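Local coordinates for protein response regulator FixJ (Bradyrhizobium japonicum, PDB 5XSO) that induces, once activated by its sensor kinase FixL, the expression of nifA and fixK in an oxygen-sensing two-component system, at residues H16-D21 with Q48-A53; I74-R79 with F87-M92. All blocks are in the same frame, centred on the assembly; numbering follows the deposited sequence.

In the fold
Both contacts fasten a helix to the same face of the parallel sheet of the receiver domain, which has the strand order 2-1-3-4-5 of the CheY-like fold. Contact 1 sets helix 47-53 against strand 16-20, and contact 2, which opens after contact 1 has closed along the chain, sets helix 73-82 against strand 89-93. Strand 61-65 runs between those strands, and the contact centres lie about 11 Å apart. They join into one hydrophobic layer: Phe50 CE2 is 4.1 Å from Leu76 CD1, and Leu51 CD2 is 3.7 Å from Arg79 CB. At the probable magnesium site, to which Asp21 belongs, Asp21 OD2 and Met92 CE pack at 3.5 Å; both strands lead toward this site at their C-terminal ends.

Contact 1: residues H16-D21 with Q48-A53; sequences HIYVID and QAFLDA
Strand 16-20 and helix 47-53 come nearest at Ile20 and Phe50, whose CA atoms are 7.6 Å apart, a separation bridged by side chains alone. Phe50 is the single residue the helical segment sends into the contact. With CG anti to the backbone N (chi1 173°), its ring extends from the helix toward the strand, where two residues, both on the side of the strand that faces the helix, receive it. Ile20 comes over one face of the ring: CD1 sits 3.6 Å from the ring centroid and 17° off the ring normal, a CH-pi contact displaced toward CG, which it approaches to 3.5 Å. The two side chains cross at about a right angle, and Ile20 CG1 follows CD1 more loosely. Tyr18 meets Phe50 chiefly through CB, 4.0 Å from Phe50 CE1, while the rest of its ring leads away and its hydroxyl is hydrogen-bonded to Ser58 O. Phe44, on strand 40-44, packs edge-to-face with Phe50, and Leu57 also touches it. Replacing Phe50 by an alanine is likely to leave Ile20 CD1 without its ring face and Phe44 without its edge-to-face partner, opening a gap between helix and strand. No hydrogen bond crosses between the segments, and all three touching residues are buried. Helix and sheet are therefore held here by close packing and the burial of apolar surface, and Ile20, the residue before Asp21, ties the strand end that leads to the probable magnesium site into this apolar layer.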
loop_
_atom_site.group_PDB
_atom_site.type_symbol
_atom_site.label_atom_id
_atom_site.label_comp_id
_atom_site.label_asym_id
_atom_site.label_seq_id
_atom_site.Cartn_x
_atom_site.Cartn_y
_atom_site.Cartn_z
ATOM N N HIS A 16 0.561 16.162 2.674
ATOM C CA HIS A 16 -0.063 16.518 1.408
ATOM C C HIS A 16 -1.367 15.750 1.230
ATOM O O HIS A 16 -1.446 14.567 1.566
ATOM C CB HIS A 16 0.834 16.244 0.205
ATOM C CG HIS A 16 0.475 17.089 -0.969
ATOM N ND1 HIS A 16 0.857 18.412 -1.070
ATOM C CD2 HIS A 16 -0.321 16.841 -2.038
ATOM C CE1 HIS A 16 0.352 18.929 -2.180
ATOM N NE2 HIS A 16 -0.367 17.997 -2.784
ATOM N N ILE A 17 -2.393 16.428 0.712
ATOM C CA ILE A 17 -3.731 15.836 0.554
ATOM C C ILE A 17 -4.090 15.828 -0.921
ATOM O O ILE A 17 -3.947 16.851 -1.602
ATOM C CB ILE A 17 -4.811 16.606 1.346
ATOM C CG1 ILE A 17 -4.367 16.946 2.789
ATOM C CG2 ILE A 17 -6.188 15.805 1.339
ATOM C CD1 ILE A 17 -3.969 15.695 3.571
ATOM N N TYR A 18 -4.580 14.698 -1.422
ATOM C CA TYR A 18 -5.051 14.612 -2.797
ATOM C C TYR A 18 -6.573 14.571 -2.723
ATOM O O TYR A 18 -7.149 13.551 -2.317
ATOM C CB TYR A 18 -4.476 13.387 -3.507
ATOM C CG TYR A 18 -2.976 13.463 -3.656
ATOM C CD1 TYR A 18 -2.394 14.475 -4.421
ATOM C CD2 TYR A 18 -2.143 12.581 -2.977
ATOM C CE1 TYR A 18 -1.017 14.574 -4.550
ATOM C CE2 TYR A 18 -0.725 12.666 -3.099
ATOM C CZ TYR A 18 -0.185 13.675 -3.876
ATOM O OH TYR A 18 1.184 13.819 -3.995
ATOM N N VAL A 19 -7.222 15.662 -3.122
ATOM C CA VAL A 19 -8.689 15.762 -3.069
ATOM C C VAL A 19 -9.272 15.326 -4.407
ATOM O O VAL A 19 -8.882 15.852 -5.462
ATOM C CB VAL A 19 -9.127 17.198 -2.744
ATOM C CG1 VAL A 19 -10.664 17.352 -2.848
ATOM C CG2 VAL A 19 -8.651 17.597 -1.320
ATOM N N ILE A 20 -10.259 14.428 -4.364
ATOM C CA ILE A 20 -10.913 13.936 -5.573
ATOM C C ILE A 20 -12.398 14.173 -5.402
ATOM O O ILE A 20 -13.048 13.509 -4.575
ATOM C CB ILE A 20 -10.638 12.453 -5.842
ATOM C CG1 ILE A 20 -9.128 12.181 -5.902
ATOM C CG2 ILE A 20 -11.341 12.063 -7.126
ATOM C CD1 ILE A 20 -8.792 10.664 -6.000
ATOM N N ASP A 21 -12.942 15.163 -6.118
ATOM C CA ASP A 21 -14.361 15.456 -5.939
ATOM C C ASP A 21 -14.852 16.163 -7.184
ATOM O O ASP A 21 -14.213 17.101 -7.641
ATOM C CB ASP A 21 -14.629 16.327 -4.704
ATOM C CG ASP A 21 -16.064 16.222 -4.226
ATOM O OD1 ASP A 21 -17.011 16.298 -5.059
ATOM O OD2 ASP A 21 -16.252 16.013 -3.011
ATOM N N GLN A 48 -10.058 9.945 -14.047
ATOM C CA GLN A 48 -8.896 9.514 -14.806
ATOM C C GLN A 48 -7.705 10.390 -14.481
ATOM O O GLN A 48 -6.584 9.894 -14.335
ATOM C CB GLN A 48 -9.195 9.549 -16.306
ATOM N N ALA A 49 -7.944 11.696 -14.331
ATOM C CA ALA A 49 -6.870 12.639 -14.063
ATOM C C ALA A 49 -6.033 12.217 -12.859
ATOM O O ALA A 49 -4.802 12.321 -12.884
ATOM C CB ALA A 49 -7.465 14.029 -13.848
ATOM N N PHE A 50 -6.678 11.772 -11.787
ATOM C CA PHE A 50 -5.921 11.320 -10.619
ATOM C C PHE A 50 -5.074 10.098 -10.968
ATOM O O PHE A 50 -3.886 10.024 -10.629
ATOM C CB PHE A 50 -6.866 11.001 -9.450
ATOM C CG PHE A 50 -6.169 10.384 -8.279
ATOM C CD1 PHE A 50 -5.385 11.162 -7.433
ATOM C CD2 PHE A 50 -6.256 8.996 -8.041
ATOM C CE1 PHE A 50 -4.715 10.612 -6.355
ATOM C CE2 PHE A 50 -5.559 8.428 -6.977
ATOM C CZ PHE A 50 -4.789 9.236 -6.126
ATOM N N LEU A 51 -5.676 9.116 -11.636
ATOM C CA LEU A 51 -4.929 7.906 -11.950
ATOM C C LEU A 51 -3.797 8.189 -12.929
ATOM O O LEU A 51 -2.729 7.566 -12.841
ATOM C CB LEU A 51 -5.862 6.834 -12.497
ATOM C CG LEU A 51 -6.987 6.408 -11.574
ATOM C CD1 LEU A 51 -8.108 5.865 -12.422
ATOM C CD2 LEU A 51 -6.530 5.377 -10.541
ATOM N N ASP A 52 -4.007 9.124 -13.867
ATOM C CA ASP A 52 -2.938 9.538 -14.769
ATOM C C ASP A 52 -1.777 10.138 -13.993
ATOM O O ASP A 52 -0.611 9.878 -14.306
ATOM C CB ASP A 52 -3.454 10.559 -15.782
ATOM C CG ASP A 52 -4.383 9.956 -16.817
ATOM O OD1 ASP A 52 -4.801 8.781 -16.672
ATOM O OD2 ASP A 52 -4.702 10.685 -17.777
ATOM N N ALA A 53 -2.075 10.945 -12.973
ATOM C CA ALA A 53 -1.004 11.563 -12.204
ATOM C C ALA A 53 -0.359 10.605 -11.209
ATOM O O ALA A 53 0.792 10.815 -10.817
ATOM C CB ALA A 53 -1.535 12.795 -11.472
#

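Contact 2: residues I74-R79 with F87-M92; sequences IELLKR and FPILIM
The beta-alpha-beta unit made of strand 61-65, helix 73-82 and strand 89-93 is a repeating device of the CheY-like receiver fold, and this contact closes its second half, where the helix packs on the strand that follows it. Segment 74-79 and strand 89-92 run nearly antiparallel, at 171°, with their axes 10.7 Å apart at closest approach, a spacing filled by four buried aliphatic side chains. Leu77 and Ile89, whose CA atoms are 8.1 Å apart, reach toward each other tip to tip. Both methyls of Leu77 straddle the end of Ile89: CD1 and CD2 each lie 3.8 Å from Ile89 CD1. Ile89 projects in two directions from its CB, with CG1 beside the backbone N (chi1 -57°) and CG2 anti to it. Its CD1 touches Leu77 alone, while CG2 lies against both leucines, 4.1 Å from Leu77 CD2 and 4.2 Å from Leu76 CD2. Ile91, two residues along and on the same side of the strand, adds a looser touch, its CD1 standing 4.4 Å from Leu77 CD2. Away from this interface, Glu75 and Arg79 are joined one helical turn apart by a salt bridge of 3.0 Å between Glu75 OE2 and Arg79 NH1, the carboxylate meeting the guanidinium at its edge. Around the core, Leu76 touches Ser64 and Ile89 touches Val62 of strand 61-65, and Ile91 packs against Ala101 and Ala104 of helix 98-106. The other side of the strand carries Leu90, which packs on Met125 and Ile126 of helix 119-138, leaving strand 89-93 sandwiched between helices on both faces of the sheet.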
loop_
_atom_site.group_PDB
_atom_site.type_symbol
_atom_site.label_atom_id
_atom_site.label_comp_id
_atom_site.label_asym_id
_atom_site.label_seq_id
_atom_site.Cartn_x
_atom_site.Cartn_y
_atom_site.Cartn_z
ATOM N N ILE A 74 -15.301 2.011 -4.632
ATOM C CA ILE A 74 -14.794 0.668 -4.888
ATOM C C ILE A 74 -13.740 0.694 -5.988
ATOM O O ILE A 74 -12.683 0.062 -5.872
ATOM C CB ILE A 74 -15.944 -0.284 -5.255
ATOM C CG1 ILE A 74 -16.800 -0.585 -4.030
ATOM C CG2 ILE A 74 -15.396 -1.587 -5.873
ATOM C CD1 ILE A 74 -18.022 -1.422 -4.377
ATOM N N GLU A 75 -14.035 1.383 -7.092
ATOM C CA GLU A 75 -13.128 1.335 -8.237
ATOM C C GLU A 75 -11.808 2.014 -7.900
ATOM O O GLU A 75 -10.726 1.490 -8.222
ATOM C CB GLU A 75 -13.788 1.986 -9.457
ATOM C CG GLU A 75 -13.026 1.799 -10.809
ATOM C CD GLU A 75 -12.776 0.327 -11.207
ATOM O OE1 GLU A 75 -13.642 -0.275 -11.895
ATOM O OE2 GLU A 75 -11.703 -0.220 -10.855
ATOM N N LEU A 76 -11.885 3.175 -7.236
ATOM C CA LEU A 76 -10.688 3.864 -6.775
ATOM C C LEU A 76 -9.815 2.931 -5.950
ATOM O O LEU A 76 -8.621 2.758 -6.233
ATOM C CB LEU A 76 -11.096 5.080 -5.952
ATOM C CG LEU A 76 -9.910 5.845 -5.373
ATOM C CD1 LEU A 76 -9.090 6.383 -6.504
ATOM C CD2 LEU A 76 -10.387 6.957 -4.416
ATOM N N LEU A 77 -10.413 2.281 -4.949
ATOM C CA LEU A 77 -9.645 1.369 -4.104
ATOM C C LEU A 77 -9.076 0.201 -4.913
ATOM O O LEU A 77 -7.909 -0.176 -4.734
ATOM C CB LEU A 77 -10.520 0.867 -2.957
ATOM C CG LEU A 77 -10.342 1.554 -1.604
ATOM C CD1 LEU A 77 -8.936 1.258 -1.091
ATOM C CD2 LEU A 77 -10.577 3.054 -1.707
ATOM N N LYS A 78 -9.865 -0.375 -5.823
ATOM C CA LYS A 78 -9.331 -1.469 -6.642
ATOM C C LYS A 78 -8.118 -1.017 -7.448
ATOM O O LYS A 78 -7.101 -1.720 -7.485
ATOM C CB LYS A 78 -10.424 -2.042 -7.549
ATOM C CG LYS A 78 -11.372 -2.933 -6.766
ATOM C CD LYS A 78 -12.313 -3.749 -7.631
ATOM C CE LYS A 78 -13.344 -4.485 -6.770
ATOM N NZ LYS A 78 -14.525 -4.977 -7.545
ATOM N N ARG A 79 -8.185 0.162 -8.072
ATOM C CA ARG A 79 -7.027 0.662 -8.822
ATOM C C ARG A 79 -5.844 0.976 -7.903
ATOM O O ARG A 79 -4.692 0.698 -8.257
ATOM C CB ARG A 79 -7.396 1.913 -9.633
ATOM C CG ARG A 79 -8.573 1.764 -10.596
ATOM C CD ARG A 79 -8.195 1.106 -11.918
ATOM N NE ARG A 79 -8.458 1.991 -13.060
ATOM C CZ ARG A 79 -9.665 2.210 -13.591
ATOM N NH1 ARG A 79 -10.743 1.619 -13.081
ATOM N NH2 ARG A 79 -9.802 3.026 -14.633
ATOM N N PHE A 87 -0.623 5.177 -0.252
ATOM C CA PHE A 87 -1.376 6.361 0.218
ATOM C C PHE A 87 -2.605 5.925 1.009
ATOM O O PHE A 87 -3.404 5.135 0.506
ATOM C CB PHE A 87 -1.865 7.195 -0.955
ATOM C CG PHE A 87 -0.797 7.812 -1.806
ATOM C CD1 PHE A 87 -1.175 8.673 -2.834
ATOM C CD2 PHE A 87 0.559 7.547 -1.625
ATOM C CE1 PHE A 87 -0.201 9.260 -3.682
ATOM C CE2 PHE A 87 1.515 8.133 -2.446
ATOM C CZ PHE A 87 1.137 8.987 -3.474
ATOM N N PRO A 88 -2.839 6.453 2.206
ATOM C CA PRO A 88 -4.121 6.176 2.865
ATOM C C PRO A 88 -5.257 6.895 2.138
ATOM O O PRO A 88 -5.080 7.996 1.582
ATOM C CB PRO A 88 -3.927 6.742 4.285
ATOM C CG PRO A 88 -2.911 7.855 4.120
ATOM C CD PRO A 88 -2.005 7.414 2.961
ATOM N N ILE A 89 -6.440 6.284 2.161
ATOM C CA ILE A 89 -7.603 6.864 1.496
ATOM C C ILE A 89 -8.761 7.056 2.487
ATOM O O ILE A 89 -9.176 6.104 3.169
ATOM C CB ILE A 89 -8.064 5.999 0.308
ATOM C CG1 ILE A 89 -6.911 5.813 -0.691
ATOM C CG2 ILE A 89 -9.291 6.685 -0.346
ATOM C CD1 ILE A 89 -7.087 4.588 -1.616
ATOM N N LEU A 90 -9.307 8.276 2.534
ATOM C CA LEU A 90 -10.538 8.568 3.261
ATOM C C LEU A 90 -11.668 8.835 2.259
ATOM O O LEU A 90 -11.455 9.501 1.231
ATOM C CB LEU A 90 -10.370 9.822 4.152
ATOM C CG LEU A 90 -9.135 9.800 5.049
ATOM C CD1 LEU A 90 -9.075 11.116 5.848
ATOM C CD2 LEU A 90 -9.247 8.563 6.022
ATOM N N ILE A 91 -12.863 8.339 2.565
ATOM C CA ILE A 91 -14.014 8.401 1.672
ATOM C C ILE A 91 -15.049 9.335 2.275
ATOM O O ILE A 91 -15.451 9.146 3.434
ATOM C CB ILE A 91 -14.623 6.999 1.461
ATOM C CG1 ILE A 91 -13.585 6.043 0.842
ATOM C CG2 ILE A 91 -15.914 7.103 0.666
ATOM C CD1 ILE A 91 -13.156 6.451 -0.528
ATOM N N MET A 92 -15.475 10.354 1.498
ATOM C CA MET A 92 -16.559 11.262 1.856
ATOM C C MET A 92 -17.853 10.752 1.226
ATOM O O MET A 92 -17.852 10.331 0.073
ATOM C CB MET A 92 -16.301 12.702 1.370
ATOM C CG MET A 92 -14.980 13.222 1.829
ATOM S SD MET A 92 -14.844 14.923 1.195
ATOM C CE MET A 92 -14.354 14.530 -0.474
#